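Local coordinates for myosin regulatory light chain, striated adductor muscle (Argopecten irradians, PDB 1WDC), which serves as the calcium-binding regulatory light chain of molluscan myosin, responsible for the calcium dependence of the motor's Mg-ATPase activity, at residues B[35-40]-B[58-63]; B[22-27]-B[67-72]; B[100-105]-B[139-144]. All blocks are in the same frame, centred on the assembly; numbering follows the deposited sequence.

Contact 1 of 3, residues B[35-40]-B[58-63]. With MG (magnesium ion), chain D.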
loop_
_atom_site.group_PDB
_atom_site.type_symbol
_atom_site.label_atom_id
_atom_site.label_comp_id
_atom_site.label_asym_id
_atom_site.label_seq_id
_atom_site.Cartn_x
_atom_site.Cartn_y
_atom_site.Cartn_z
ATOM N N VAL B 35 -15.176 37.546 -18.269
ATOM C CA VAL B 35 -15.457 36.474 -19.196
ATOM C C VAL B 35 -16.973 36.229 -19.055
ATOM O O VAL B 35 -17.492 36.195 -17.932
ATOM C CB VAL B 35 -14.541 35.204 -18.864
ATOM C CG1 VAL B 35 -14.994 33.984 -19.631
ATOM C CG2 VAL B 35 -13.094 35.499 -19.226
ATOM N N SER B 36 -17.699 36.340 -20.176
ATOM C CA SER B 36 -19.164 36.088 -20.217
ATOM C C SER B 36 -19.505 34.723 -20.834
ATOM O O SER B 36 -18.635 34.064 -21.409
ATOM C CB SER B 36 -19.846 37.190 -21.014
ATOM O OG SER B 36 -19.093 37.492 -22.180
ATOM N N LYS B 37 -20.780 34.350 -20.830
ATOM C CA LYS B 37 -21.157 33.105 -21.482
ATOM C C LYS B 37 -20.879 33.211 -22.971
ATOM O O LYS B 37 -20.498 32.238 -23.605
ATOM C CB LYS B 37 -22.637 32.749 -21.249
ATOM C CG LYS B 37 -23.027 31.361 -21.800
ATOM C CD LYS B 37 -24.316 30.813 -21.222
ATOM C CE LYS B 37 -25.515 31.555 -21.753
ATOM N NZ LYS B 37 -26.798 31.148 -21.064
ATOM N N GLU B 38 -20.910 34.434 -23.476
ATOM C CA GLU B 38 -20.769 34.696 -24.889
ATOM C C GLU B 38 -19.326 34.506 -25.315
ATOM O O GLU B 38 -19.073 34.115 -26.432
ATOM C CB GLU B 38 -21.217 36.137 -25.193
ATOM C CG GLU B 38 -22.719 36.390 -25.091
ATOM C CD GLU B 38 -23.259 36.361 -23.659
ATOM O OE1 GLU B 38 -22.656 37.031 -22.785
ATOM O OE2 GLU B 38 -24.327 35.719 -23.429
ATOM N N ASP B 39 -18.390 34.933 -24.471
ATOM C CA ASP B 39 -16.944 34.819 -24.741
ATOM C C ASP B 39 -16.476 33.360 -24.794
ATOM O O ASP B 39 -15.743 32.955 -25.696
ATOM C CB ASP B 39 -16.150 35.480 -23.631
ATOM C CG ASP B 39 -16.055 36.970 -23.771
ATOM O OD1 ASP B 39 -16.017 37.531 -24.893
ATOM O OD2 ASP B 39 -15.926 37.565 -22.707
ATOM N N ILE B 40 -16.723 32.664 -23.690
ATOM C CA ILE B 40 -16.555 31.219 -23.614
ATOM C C ILE B 40 -17.098 30.486 -24.853
ATOM O O ILE B 40 -16.422 29.612 -25.375
ATOM C CB ILE B 40 -17.240 30.689 -22.341
ATOM C CG1 ILE B 40 -16.548 31.238 -21.112
ATOM C CG2 ILE B 40 -17.195 29.173 -22.280
ATOM C CD1 ILE B 40 -17.252 30.804 -19.888
ATOM N N ALA B 58 -23.483 26.657 -16.509
ATOM C CA ALA B 58 -23.044 26.113 -15.252
ATOM C C ALA B 58 -21.580 26.442 -14.851
ATOM O O ALA B 58 -21.313 26.693 -13.675
ATOM C CB ALA B 58 -23.306 24.618 -15.241
ATOM N N MET B 59 -20.646 26.520 -15.798
ATOM C CA MET B 59 -19.268 26.826 -15.415
ATOM C C MET B 59 -19.114 28.291 -15.025
ATOM O O MET B 59 -18.195 28.650 -14.287
ATOM C CB MET B 59 -18.270 26.425 -16.522
ATOM C CG MET B 59 -18.428 27.097 -17.866
ATOM S SD MET B 59 -17.584 26.267 -19.255
ATOM C CE MET B 59 -16.174 27.264 -19.360
ATOM N N LEU B 60 -20.101 29.099 -15.411
ATOM C CA LEU B 60 -20.181 30.497 -15.020
ATOM C C LEU B 60 -20.751 30.673 -13.622
ATOM O O LEU B 60 -20.291 31.494 -12.858
ATOM C CB LEU B 60 -21.045 31.257 -16.014
ATOM C CG LEU B 60 -20.255 31.789 -17.197
ATOM C CD1 LEU B 60 -21.138 32.640 -18.058
ATOM C CD2 LEU B 60 -19.087 32.603 -16.688
ATOM N N LYS B 61 -21.715 29.834 -13.289
ATOM C CA LYS B 61 -22.243 29.693 -11.947
ATOM C C LYS B 61 -21.160 29.321 -10.946
ATOM O O LYS B 61 -21.441 29.122 -9.775
ATOM C CB LYS B 61 -23.297 28.593 -11.946
ATOM C CG LYS B 61 -24.636 29.023 -12.477
ATOM C CD LYS B 61 -25.745 28.403 -11.631
ATOM C CE LYS B 61 -25.216 27.797 -10.323
ATOM N NZ LYS B 61 -25.759 26.407 -10.095
ATOM N N GLU B 62 -19.954 29.060 -11.427
ATOM C CA GLU B 62 -18.862 28.723 -10.537
ATOM C C GLU B 62 -18.168 29.958 -9.967
ATOM O O GLU B 62 -17.751 29.941 -8.813
ATOM C CB GLU B 62 -17.880 27.783 -11.245
ATOM C CG GLU B 62 -18.374 26.336 -11.279
ATOM C CD GLU B 62 -17.432 25.393 -12.014
ATOM O OE1 GLU B 62 -16.213 25.616 -11.957
ATOM O OE2 GLU B 62 -17.906 24.417 -12.643
ATOM N N ALA B 63 -18.182 31.067 -10.711
ATOM C CA ALA B 63 -17.759 32.378 -10.182
ATOM C C ALA B 63 -18.861 33.098 -9.357
ATOM O O ALA B 63 -19.908 33.457 -9.905
ATOM C CB ALA B 63 -17.292 33.264 -11.325
HETATM MG MG MG D . -15.460 39.706 -21.974
HETATM O O HOH W 1 -17.849 39.591 -21.643
#
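The contact lies at the exit of the metal-binding EF-hand loop, where helix 37-47 leaves the magnesium site and meets the C-terminal part of helix 53-60. Asp39 contributes one carboxylate oxygen to the metal, OD2 at 2.3 Å from MG, and Asp28, Asp30, Asp32, the carbonyl of Phe34 and a water complete the shell. That water also bonds Ser36 OG, so the N-cap residue of the helix is tied to the ion through it. The same Asp39 OD2 receives a weak but nearly straight bond from Ser36 N (168° at the hydrogen). No hydrogen bond crosses between the segments; the join is apolar. Leu60 points its branches into the start of helix 37-47: CD1 sits 3.3 Å from Lys37 N and 3.5 Å from Lys37 CB, while CD2 meets Ile40 CD1 tip to tip at 4.1 Å. Lys37, with CG anti to its backbone N (chi1 -174°), carries its amine past this apolar patch to a salt bridge with Asp53. Met59 starts from the crowded first-torsion position (61°), and its bent chain brings CE to both branches of Ile40, 3.6 Å from Ile40 CG2 and 3.7 Å from Ile40 CD1.

Contact 2 of 3, residues B[22-27]-B[67-72]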
loop_
_atom_site.group_PDB
_atom_site.type_symbol
_atom_site.label_atom_id
_atom_site.label_comp_id
_atom_site.label_asym_id
_atom_site.label_seq_id
_atom_site.Cartn_x
_atom_site.Cartn_y
_atom_site.Cartn_z
ATOM N N GLU B 22 -2.602 35.009 -19.787
ATOM C CA GLU B 22 -2.590 34.931 -21.247
ATOM C C GLU B 22 -3.727 34.060 -21.747
ATOM O O GLU B 22 -4.231 34.272 -22.838
ATOM C CB GLU B 22 -1.259 34.355 -21.757
ATOM C CG GLU B 22 -0.479 35.276 -22.723
ATOM C CD GLU B 22 -1.028 35.305 -24.175
ATOM O OE1 GLU B 22 -2.119 35.903 -24.399
ATOM O OE2 GLU B 22 -0.323 34.811 -25.105
ATOM N N ALA B 23 -4.016 32.993 -21.009
ATOM C CA ALA B 23 -5.168 32.155 -21.300
ATOM C C ALA B 23 -6.408 33.022 -21.140
ATOM O O ALA B 23 -7.250 33.063 -22.034
ATOM C CB ALA B 23 -5.230 30.970 -20.337
ATOM N N PHE B 24 -6.422 33.833 -20.084
ATOM C CA PHE B 24 -7.580 34.651 -19.776
ATOM C C PHE B 24 -7.902 35.718 -20.835
ATOM O O PHE B 24 -9.071 36.055 -21.051
ATOM C CB PHE B 24 -7.412 35.319 -18.407
ATOM C CG PHE B 24 -8.536 36.237 -18.051
ATOM C CD1 PHE B 24 -8.545 37.553 -18.518
ATOM C CD2 PHE B 24 -9.669 35.737 -17.396
ATOM C CE1 PHE B 24 -9.675 38.350 -18.366
ATOM C CE2 PHE B 24 -10.814 36.523 -17.228
ATOM C CZ PHE B 24 -10.821 37.833 -17.722
ATOM N N SER B 25 -6.870 36.295 -21.448
ATOM C CA SER B 25 -7.072 37.344 -22.448
ATOM C C SER B 25 -7.333 36.826 -23.882
ATOM O O SER B 25 -7.582 37.603 -24.814
ATOM C CB SER B 25 -5.879 38.310 -22.420
ATOM O OG SER B 25 -4.659 37.613 -22.575
ATOM N N MET B 26 -7.361 35.508 -24.030
ATOM C CA MET B 26 -7.801 34.859 -25.263
ATOM C C MET B 26 -9.224 34.350 -25.088
ATOM O O MET B 26 -9.970 34.223 -26.066
ATOM C CB MET B 26 -6.900 33.674 -25.567
ATOM C CG MET B 26 -5.895 33.921 -26.642
ATOM S SD MET B 26 -5.330 32.333 -27.197
ATOM C CE MET B 26 -6.740 31.779 -28.238
ATOM N N ILE B 27 -9.514 33.879 -23.874
ATOM C CA ILE B 27 -10.873 33.520 -23.489
ATOM C C ILE B 27 -11.729 34.786 -23.441
ATOM O O ILE B 27 -12.902 34.747 -23.791
ATOM C CB ILE B 27 -10.915 32.845 -22.105
ATOM C CG1 ILE B 27 -10.005 31.614 -22.101
ATOM C CG2 ILE B 27 -12.346 32.451 -21.745
ATOM C CD1 ILE B 27 -9.949 30.899 -20.733
ATOM N N LEU B 67 -16.657 37.871 -13.433
ATOM C CA LEU B 67 -15.522 37.031 -13.799
ATOM C C LEU B 67 -14.385 37.797 -14.446
ATOM O O LEU B 67 -14.099 37.631 -15.626
ATOM C CB LEU B 67 -15.991 35.893 -14.707
ATOM C CG LEU B 67 -15.194 34.586 -14.859
ATOM C CD1 LEU B 67 -14.346 34.305 -13.660
ATOM C CD2 LEU B 67 -16.198 33.451 -15.090
ATOM N N ASN B 68 -13.731 38.635 -13.648
ATOM C CA ASN B 68 -12.455 39.226 -14.035
ATOM C C ASN B 68 -11.296 38.255 -13.736
ATOM O O ASN B 68 -11.517 37.140 -13.290
ATOM C CB ASN B 68 -12.261 40.601 -13.337
ATOM C CG ASN B 68 -12.148 40.511 -11.802
ATOM O OD1 ASN B 68 -12.199 39.423 -11.204
ATOM N ND2 ASN B 68 -11.961 41.669 -11.165
ATOM N N PHE B 69 -10.076 38.642 -14.064
ATOM C CA PHE B 69 -8.950 37.748 -13.834
ATOM C C PHE B 69 -8.806 37.290 -12.375
ATOM O O PHE B 69 -8.525 36.127 -12.111
ATOM C CB PHE B 69 -7.655 38.393 -14.299
ATOM C CG PHE B 69 -6.485 37.468 -14.246
ATOM C CD1 PHE B 69 -6.622 36.145 -14.637
ATOM C CD2 PHE B 69 -5.284 37.883 -13.688
ATOM C CE1 PHE B 69 -5.595 35.244 -14.467
ATOM C CE2 PHE B 69 -4.246 36.984 -13.513
ATOM C CZ PHE B 69 -4.406 35.657 -13.903
ATOM N N THR B 70 -9.066 38.185 -11.433
ATOM C CA THR B 70 -8.856 37.889 -10.026
ATOM C C THR B 70 -9.768 36.752 -9.577
ATOM O O THR B 70 -9.360 35.846 -8.835
ATOM C CB THR B 70 -9.111 39.157 -9.180
ATOM O OG1 THR B 70 -7.980 40.012 -9.284
ATOM C CG2 THR B 70 -9.285 38.846 -7.760
ATOM N N MET B 71 -10.997 36.773 -10.071
ATOM C CA MET B 71 -11.955 35.735 -9.754
ATOM C C MET B 71 -11.611 34.451 -10.570
ATOM O O MET B 71 -11.841 33.323 -10.090
ATOM C CB MET B 71 -13.349 36.282 -10.063
ATOM C CG MET B 71 -14.409 35.269 -10.329
ATOM S SD MET B 71 -15.018 34.649 -8.819
ATOM C CE MET B 71 -14.443 35.924 -7.691
ATOM N N PHE B 72 -10.932 34.641 -11.712
ATOM C CA PHE B 72 -10.526 33.554 -12.626
ATOM C C PHE B 72 -9.410 32.723 -11.990
ATOM O O PHE B 72 -9.409 31.503 -12.043
ATOM C CB PHE B 72 -10.010 34.145 -13.954
ATOM C CG PHE B 72 -9.541 33.101 -14.973
ATOM C CD1 PHE B 72 -10.453 32.467 -15.822
ATOM C CD2 PHE B 72 -8.191 32.843 -15.163
ATOM C CE1 PHE B 72 -10.013 31.603 -16.845
ATOM C CE2 PHE B 72 -7.746 31.989 -16.177
ATOM C CZ PHE B 72 -8.657 31.368 -17.020
#
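Three phenylalanines form an aromatic cluster where helix 14-27, the entering helix of the metal-binding EF-hand, packs on the start of helix 69-79 in the same lobe. Phe24 is the central ring. Its first torsion sets CG anti to the backbone N (177°), sending the ring across to the other segment, where it meets its two aromatic neighbours differently. Against Phe72 the pair is T-shaped: planes at 74°, centroids 5.2 Å apart, the edge of Phe24 directed at the Phe72 face so that Phe24 CD2 comes to 3.6 Å from Phe72 CG. Phe24 CB lies over that same face as a CH-pi contact, 4.3 Å from the ring centroid. Phe69 instead crosses Phe24 obliquely, with planes at 53°, and touches mainly through CD1, 3.9 Å from Phe24 CG; its ring also makes a cation-pi contact with Lys21. Phe69 N and CA lie over one face of Phe24, CA toward its rim, and Leu67 O lies at the ring's edge, in plane. Ile27 reaches the far rim of Phe72, its CD1 4.0 Å from Phe72 CE1. The turn bearing Phe69 and Phe72 is N-capped by Asn68, whose OD1 accepts from Met71 N at 3.1 Å, the donor above the carbonyl plane.

Contact 3 of 3, residues B[100-105]-B[139-144]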
loop_
_atom_site.group_PDB
_atom_site.type_symbol
_atom_site.label_atom_id
_atom_site.label_comp_id
_atom_site.label_asym_id
_atom_site.label_seq_id
_atom_site.Cartn_x
_atom_site.Cartn_y
_atom_site.Cartn_z
ATOM N N GLU B 100 14.917 0.704 -7.361
ATOM C CA GLU B 100 14.951 1.988 -8.012
ATOM C C GLU B 100 15.135 1.908 -9.509
ATOM O O GLU B 100 15.776 2.775 -10.096
ATOM C CB GLU B 100 16.016 2.844 -7.368
ATOM C CG GLU B 100 15.672 3.059 -5.923
ATOM C CD GLU B 100 16.839 3.468 -5.048
ATOM O OE1 GLU B 100 17.582 4.419 -5.426
ATOM O OE2 GLU B 100 16.931 2.884 -3.929
ATOM N N THR B 101 14.350 1.040 -10.141
ATOM C CA THR B 101 14.331 0.904 -11.594
ATOM C C THR B 101 13.533 2.047 -12.263
ATOM O O THR B 101 13.680 2.297 -13.474
ATOM C CB THR B 101 13.691 -0.425 -12.001
ATOM O OG1 THR B 101 12.299 -0.375 -11.707
ATOM C CG2 THR B 101 14.255 -1.572 -11.197
ATOM N N LYS B 102 12.764 2.791 -11.457
ATOM C CA LYS B 102 11.898 3.881 -11.917
ATOM C C LYS B 102 10.799 3.434 -12.879
ATOM O O LYS B 102 10.330 4.220 -13.705
ATOM C CB LYS B 102 12.723 5.010 -12.536
ATOM C CG LYS B 102 13.901 5.549 -11.680
ATOM C CD LYS B 102 13.624 5.531 -10.182
ATOM C CE LYS B 102 14.108 6.799 -9.508
ATOM N NZ LYS B 102 13.135 7.948 -9.710
ATOM N N LYS B 103 10.399 2.166 -12.772
ATOM C CA LYS B 103 9.218 1.647 -13.469
ATOM C C LYS B 103 8.575 0.698 -12.517
ATOM O O LYS B 103 9.174 0.352 -11.500
ATOM C CB LYS B 103 9.574 0.848 -14.711
ATOM C CG LYS B 103 10.526 1.531 -15.604
ATOM C CD LYS B 103 9.836 2.056 -16.831
ATOM C CE LYS B 103 10.859 2.771 -17.659
ATOM N NZ LYS B 103 11.742 3.599 -16.773
ATOM N N LEU B 104 7.320 0.369 -12.807
ATOM C CA LEU B 104 6.590 -0.706 -12.147
ATOM C C LEU B 104 6.024 -1.591 -13.247
ATOM O O LEU B 104 5.710 -1.116 -14.320
ATOM C CB LEU B 104 5.446 -0.136 -11.302
ATOM C CG LEU B 104 5.801 0.539 -9.968
ATOM C CD1 LEU B 104 4.555 0.997 -9.251
ATOM C CD2 LEU B 104 6.548 -0.436 -9.081
ATOM N N ASN B 105 5.994 -2.895 -13.025
ATOM C CA ASN B 105 5.458 -3.804 -14.007
ATOM C C ASN B 105 4.015 -3.399 -14.186
ATOM O O ASN B 105 3.358 -3.119 -13.210
ATOM C CB ASN B 105 5.503 -5.214 -13.452
ATOM C CG ASN B 105 6.897 -5.861 -13.540
ATOM O OD1 ASN B 105 7.874 -5.260 -14.013
ATOM N ND2 ASN B 105 6.975 -7.113 -13.109
ATOM N N PHE B 139 5.149 0.254 -16.671
ATOM C CA PHE B 139 4.556 1.563 -16.389
ATOM C C PHE B 139 5.610 2.568 -15.869
ATOM O O PHE B 139 6.354 2.275 -14.919
ATOM C CB PHE B 139 3.417 1.340 -15.377
ATOM C CG PHE B 139 2.804 2.599 -14.821
ATOM C CD1 PHE B 139 1.698 3.171 -15.437
ATOM C CD2 PHE B 139 3.218 3.090 -13.584
ATOM C CE1 PHE B 139 1.021 4.184 -14.834
ATOM C CE2 PHE B 139 2.545 4.103 -12.960
ATOM C CZ PHE B 139 1.439 4.657 -13.575
ATOM N N ASP B 140 5.735 3.707 -16.557
ATOM C CA ASP B 140 6.677 4.768 -16.192
ATOM C C ASP B 140 6.050 5.782 -15.179
ATOM O O ASP B 140 5.573 6.855 -15.545
ATOM C CB ASP B 140 7.163 5.466 -17.488
ATOM C CG ASP B 140 8.301 6.468 -17.254
ATOM O OD1 ASP B 140 8.561 6.850 -16.103
ATOM O OD2 ASP B 140 8.937 6.906 -18.230
ATOM N N TYR B 141 6.204 5.501 -13.890
ATOM C CA TYR B 141 5.594 6.326 -12.871
ATOM C C TYR B 141 6.241 7.691 -12.716
ATOM O O TYR B 141 5.676 8.584 -12.082
ATOM C CB TYR B 141 5.545 5.597 -11.538
ATOM C CG TYR B 141 6.880 5.342 -10.859
ATOM C CD1 TYR B 141 7.548 6.371 -10.169
ATOM C CD2 TYR B 141 7.453 4.052 -10.837
ATOM C CE1 TYR B 141 8.762 6.135 -9.527
ATOM C CE2 TYR B 141 8.643 3.805 -10.138
ATOM C CZ TYR B 141 9.289 4.858 -9.511
ATOM O OH TYR B 141 10.446 4.665 -8.823
ATOM N N VAL B 142 7.457 7.849 -13.211
ATOM C CA VAL B 142 8.082 9.145 -13.093
ATOM C C VAL B 142 7.375 10.052 -14.094
ATOM O O VAL B 142 6.932 11.143 -13.738
ATOM C CB VAL B 142 9.591 9.102 -13.372
ATOM C CG1 VAL B 142 10.154 10.467 -13.259
ATOM C CG2 VAL B 142 10.294 8.226 -12.374
ATOM N N LYS B 143 7.073 9.506 -15.270
ATOM C CA LYS B 143 6.483 10.300 -16.328
ATOM C C LYS B 143 5.045 10.501 -16.078
ATOM O O LYS B 143 4.496 11.496 -16.497
ATOM C CB LYS B 143 6.632 9.638 -17.689
ATOM C CG LYS B 143 7.611 10.368 -18.598
ATOM C CD LYS B 143 7.833 11.853 -18.144
ATOM C CE LYS B 143 9.088 12.023 -17.243
ATOM N NZ LYS B 143 9.065 13.255 -16.360
ATOM N N PHE B 144 4.396 9.441 -15.630
ATOM C CA PHE B 144 3.011 9.525 -15.227
ATOM C C PHE B 144 2.787 10.603 -14.138
ATOM O O PHE B 144 1.780 11.310 -14.149
ATOM C CB PHE B 144 2.548 8.168 -14.721
ATOM C CG PHE B 144 1.128 8.163 -14.246
ATOM C CD1 PHE B 144 0.085 8.015 -15.145
ATOM C CD2 PHE B 144 0.831 8.286 -12.888
ATOM C CE1 PHE B 144 -1.236 7.977 -14.693
ATOM C CE2 PHE B 144 -0.476 8.250 -12.442
ATOM C CZ PHE B 144 -1.508 8.094 -13.338
HETATM O O HOH W 2 11.104 6.556 -15.253
#
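Two backbone hydrogen bonds join the segments, both between Leu104 and Phe139. Leu104 N donates to Phe139 O at 3.0 Å, 164° at the hydrogen and in the carbonyl plane; Phe139 N returns a more bent bond to Leu104 O at 2.8 Å, approaching nearly along the C=O axis. Lys103 CA-H adds a CA-H...O contact to Phe139 O. This antiparallel hydrogen-bonded pair belongs to the small sheet between loops of the lobe's paired EF-hand-like helix-loop-helix units, a lobe with no metal site among those seen in this entry. Where the chain turns into helix 141-149, Asp140 is the N-cap: OD1 accepts from Lys143 N at 3.2 Å, from above the carboxylate plane, and weakly from Val142 N. A water donates to the same OD1 at 2.7 Å and to Lys102 O at 2.9 Å, bridging the segments. Lys103 NZ reaches that water and Lys102 O only weakly, and stands 4.6 Å from Asp140 OD2, too far for a salt bridge. Tyr141 lays its ring alongside the 102-104 backbone, Lys102 O above one face, while its OH is bonded to Asp97. Asp97 also bonds Lys102 N and Thr101 OG1, to which Lys103 N donates weakly. An alanine at Tyr141 would lose that hydroxyl bond and the ring, and would probably loosen the packing against Lys102 and Leu104. Leu104 and Tyr141 side chains cross at about a right angle, Leu104 CG 4.0 Å from Tyr141 CD2.

Contacts 1 and 2 share one lobe, their centres 11 Å apart, and touch directly: Val35 N lies 2.9 Å from Leu67 O, a probable hydrogen bond, and Val35 CG2 packs on Phe24 CE2. Contact 2 is the more buried, an aromatic junction of helices 14-27 and 69-79; contact 1, partly buried, couples apolar packing of helices 37-47 and 53-60 to a metal shell. Neither has a hydrogen bond between its own segments. Contact 3, also partly buried, sits on the opposite side of the chain's centre, about 39 Å from contact 1 and 36 Å from contact 2, centre to centre. It joins a strand to a strand-and-helix start through backbone bonds and a bridging water, away from the metal.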